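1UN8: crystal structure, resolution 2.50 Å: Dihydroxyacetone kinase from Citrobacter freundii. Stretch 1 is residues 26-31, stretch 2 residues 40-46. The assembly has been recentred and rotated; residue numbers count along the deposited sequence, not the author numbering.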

# COMPACT_ATOMS: atom_id res chain seq x y z
N TRP A 26 -5.85 -11.21 -15.51
CA TRP A 26 -6.66 -12.03 -16.41
C TRP A 26 -6.85 -11.42 -17.79
O TRP A 26 -7.33 -12.08 -18.71
CB TRP A 26 -8.03 -12.31 -15.80
CG TRP A 26 -8.00 -12.91 -14.44
CD1 TRP A 26 -7.96 -12.24 -13.25
CD2 TRP A 26 -7.97 -14.31 -14.12
NE1 TRP A 26 -7.91 -13.14 -12.21
CE2 TRP A 26 -7.91 -14.41 -12.71
CE3 TRP A 26 -7.99 -15.49 -14.89
CZ2 TRP A 26 -7.86 -15.65 -12.05
CZ3 TRP A 26 -7.94 -16.71 -14.24
CH2 TRP A 26 -7.87 -16.79 -12.83
N ASN A 27 -6.48 -10.15 -17.94
CA ASN A 27 -6.66 -9.49 -19.23
C ASN A 27 -8.13 -9.61 -19.62
O ASN A 27 -8.47 -9.81 -20.79
CB ASN A 27 -5.77 -10.14 -20.29
CG ASN A 27 -5.78 -9.38 -21.59
OD1 ASN A 27 -5.52 -9.96 -22.66
ND2 ASN A 27 -6.09 -8.09 -21.53
N ASN A 28 -9.00 -9.48 -18.62
CA ASN A 28 -10.44 -9.59 -18.82
C ASN A 28 -11.13 -8.26 -18.65
O ASN A 28 -12.33 -8.21 -18.42
CB ASN A 28 -11.03 -10.56 -17.81
CG ASN A 28 -10.84 -10.09 -16.37
OD1 ASN A 28 -9.91 -9.34 -16.07
ND2 ASN A 28 -11.73 -10.53 -15.48
N LEU A 29 -10.38 -7.17 -18.76
CA LEU A 29 -10.97 -5.85 -18.60
C LEU A 29 -10.89 -5.06 -19.89
O LEU A 29 -9.95 -5.22 -20.67
CB LEU A 29 -10.24 -5.09 -17.48
CG LEU A 29 -10.13 -5.89 -16.18
CD1 LEU A 29 -9.16 -5.21 -15.22
CD2 LEU A 29 -11.52 -6.06 -15.55
N ALA A 30 -11.87 -4.20 -20.13
CA ALA A 30 -11.89 -3.40 -21.33
C ALA A 30 -12.64 -2.10 -21.08
O ALA A 30 -13.67 -2.08 -20.39
CB ALA A 30 -12.54 -4.17 -22.46
N ARG A 31 -12.14 -1.01 -21.64
CA ARG A 31 -12.84 0.25 -21.49
C ARG A 31 -14.02 0.20 -22.45
O ARG A 31 -14.02 -0.58 -23.40
CB ARG A 31 -11.93 1.44 -21.82
CG ARG A 31 -10.75 1.56 -20.87
CD ARG A 31 -10.06 2.91 -20.96
NE ARG A 31 -10.95 4.03 -20.64
CZ ARG A 31 -10.52 5.24 -20.30
NH1 ARG A 31 -9.22 5.48 -20.24
NH2 ARG A 31 -11.38 6.21 -20.04
N ILE A 40 -16.33 4.06 -18.05
CA ILE A 40 -16.81 2.73 -17.73
C ILE A 40 -15.84 1.63 -18.12
O ILE A 40 -15.30 1.61 -19.23
CB ILE A 40 -18.13 2.44 -18.45
CG1 ILE A 40 -19.11 3.60 -18.21
CG2 ILE A 40 -18.68 1.11 -17.98
CD1 ILE A 40 -20.59 3.20 -18.39
N VAL A 41 -15.61 0.70 -17.19
CA VAL A 41 -14.74 -0.42 -17.45
C VAL A 41 -15.66 -1.61 -17.39
O VAL A 41 -16.49 -1.71 -16.50
CB VAL A 41 -13.67 -0.61 -16.39
CG1 VAL A 41 -12.94 -1.94 -16.61
CG2 VAL A 41 -12.68 0.54 -16.47
N VAL A 42 -15.52 -2.51 -18.36
CA VAL A 42 -16.38 -3.68 -18.40
C VAL A 42 -15.56 -4.92 -18.67
O VAL A 42 -14.44 -4.84 -19.16
CB VAL A 42 -17.44 -3.53 -19.50
CG1 VAL A 42 -16.84 -3.83 -20.86
CG2 VAL A 42 -18.60 -4.43 -19.20
N ARG A 43 -16.12 -6.08 -18.35
CA ARG A 43 -15.42 -7.33 -18.57
C ARG A 43 -15.59 -7.81 -20.01
O ARG A 43 -16.61 -7.54 -20.64
CB ARG A 43 -15.94 -8.39 -17.60
CG ARG A 43 -17.43 -8.52 -17.58
CD ARG A 43 -17.90 -9.38 -16.42
NE ARG A 43 -17.54 -10.78 -16.59
CZ ARG A 43 -17.97 -11.77 -15.80
NH1 ARG A 43 -18.79 -11.49 -14.78
NH2 ARG A 43 -17.60 -13.02 -16.03
N ARG A 44 -14.59 -8.52 -20.51
CA ARG A 44 -14.61 -9.05 -21.87
C ARG A 44 -15.39 -10.37 -21.89
O ARG A 44 -15.74 -10.89 -22.95
CB ARG A 44 -13.18 -9.23 -22.37
CG ARG A 44 -12.46 -7.91 -22.60
CD ARG A 44 -11.05 -7.93 -22.05
NE ARG A 44 -10.17 -8.80 -22.82
CZ ARG A 44 -9.77 -8.55 -24.06
NH1 ARG A 44 -10.19 -7.46 -24.69
NH2 ARG A 44 -8.96 -9.40 -24.68
N ASP A 45 -15.66 -10.90 -20.70
CA ASP A 45 -16.41 -12.14 -20.53
C ASP A 45 -17.90 -11.86 -20.56
O ASP A 45 -18.67 -12.60 -19.96
CB ASP A 45 -16.12 -12.76 -19.16
CG ASP A 45 -14.73 -13.31 -19.06
OD1 ASP A 45 -13.78 -12.56 -19.37
OD2 ASP A 45 -14.60 -14.50 -18.67
N LEU A 46 -18.32 -10.80 -21.24
CA LEU A 46 -19.74 -10.48 -21.26
C LEU A 46 -20.69 -11.61 -21.62
O LEU A 46 -20.75 -12.05 -22.77
CB LEU A 46 -20.01 -9.30 -22.18
CG LEU A 46 -20.32 -8.00 -21.43
CD1 LEU A 46 -20.99 -7.02 -22.38
CD2 LEU A 46 -21.24 -8.30 -20.26

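Two strands of dihydroxyacetone kinase, one beginning at residue 29 and continuing past residue 31, the other spanning residues 40-43, run antiparallel, their N-to-C directions 143° apart, and their backbones supply most of the polar contact. The tightest pairing is reciprocal: Ala-30 N donates to Val-42 O at 2.8 Å, and Val-42 N donates to Ala-30 O, also at 2.8 Å. The second bond is almost straight, 175° at the hydrogen, whereas the first is bent to 139°. Closing this small ring brings two acceptors, Ala-30 O and Val-42 O, to 3.1 Å; they do not bond to each other, and each is served by the opposing amide.

The ladder continues past the end of strand 40-43, where Arg-44 N donates to Asn-28 O at 3.1 Å with a good angle of 155°. The same carbonyl receives a CA-H...O contact from Arg-43, Asn-28 O lying 3.2 Å from Arg-43 CA. Ala-30 O repeats the pattern, lying 3.5 Å from Val-41 CA, so each oxygen meets an amide and the CA-H of the residue before it. Flanking the Ala-30/Val-42 pair are the non-hydrogen-bonded pairs Leu-29 with Arg-43 and Arg-31 with Val-41, whose CA atoms approach to 4.7 and 4.5 Å; the CA atoms of the bonded pair Ala-30 and Val-42 stand 5.4 Å apart.

Arg-44 adds the one side-chain hydrogen bond between the stretches. Its CA-to-CB bond points toward the other stretch, and its NE reaches Asn-27 O at 2.8 Å, a weak bond because the angle at the hydrogen is just 128°. Asn-27 ND2 lies over one face of the guanidinium, while Asn-28 CA sits at its edge. The aliphatic part of the chain packs as well: Arg-44 CG lies 3.7 Å from Ala-30 CB, and Arg-44 CD comes within 3.2 Å of Leu-29 O. With this reach, Arg-44 has more area covered by the opposite stretch than any other residue here.

Side chains alternate across the sheet. Leu-29, Arg-31, Val-41 and Arg-43 occupy one face, where Leu-29 CB meets Val-41 CG1 at 4.2 Å in a purely apolar contact. The end of Arg-43 leads away, and its guanidinium is hydrogen-bonded elsewhere in the structure. Ala-30 and Val-42 share the other face. Beyond the strands, the end of the Asp-45 side chain turns nearer, placing OD1 3.7 Å from Asn-28 CB, a packing contact. Together the two stretches bury 475 Å², both sides summed.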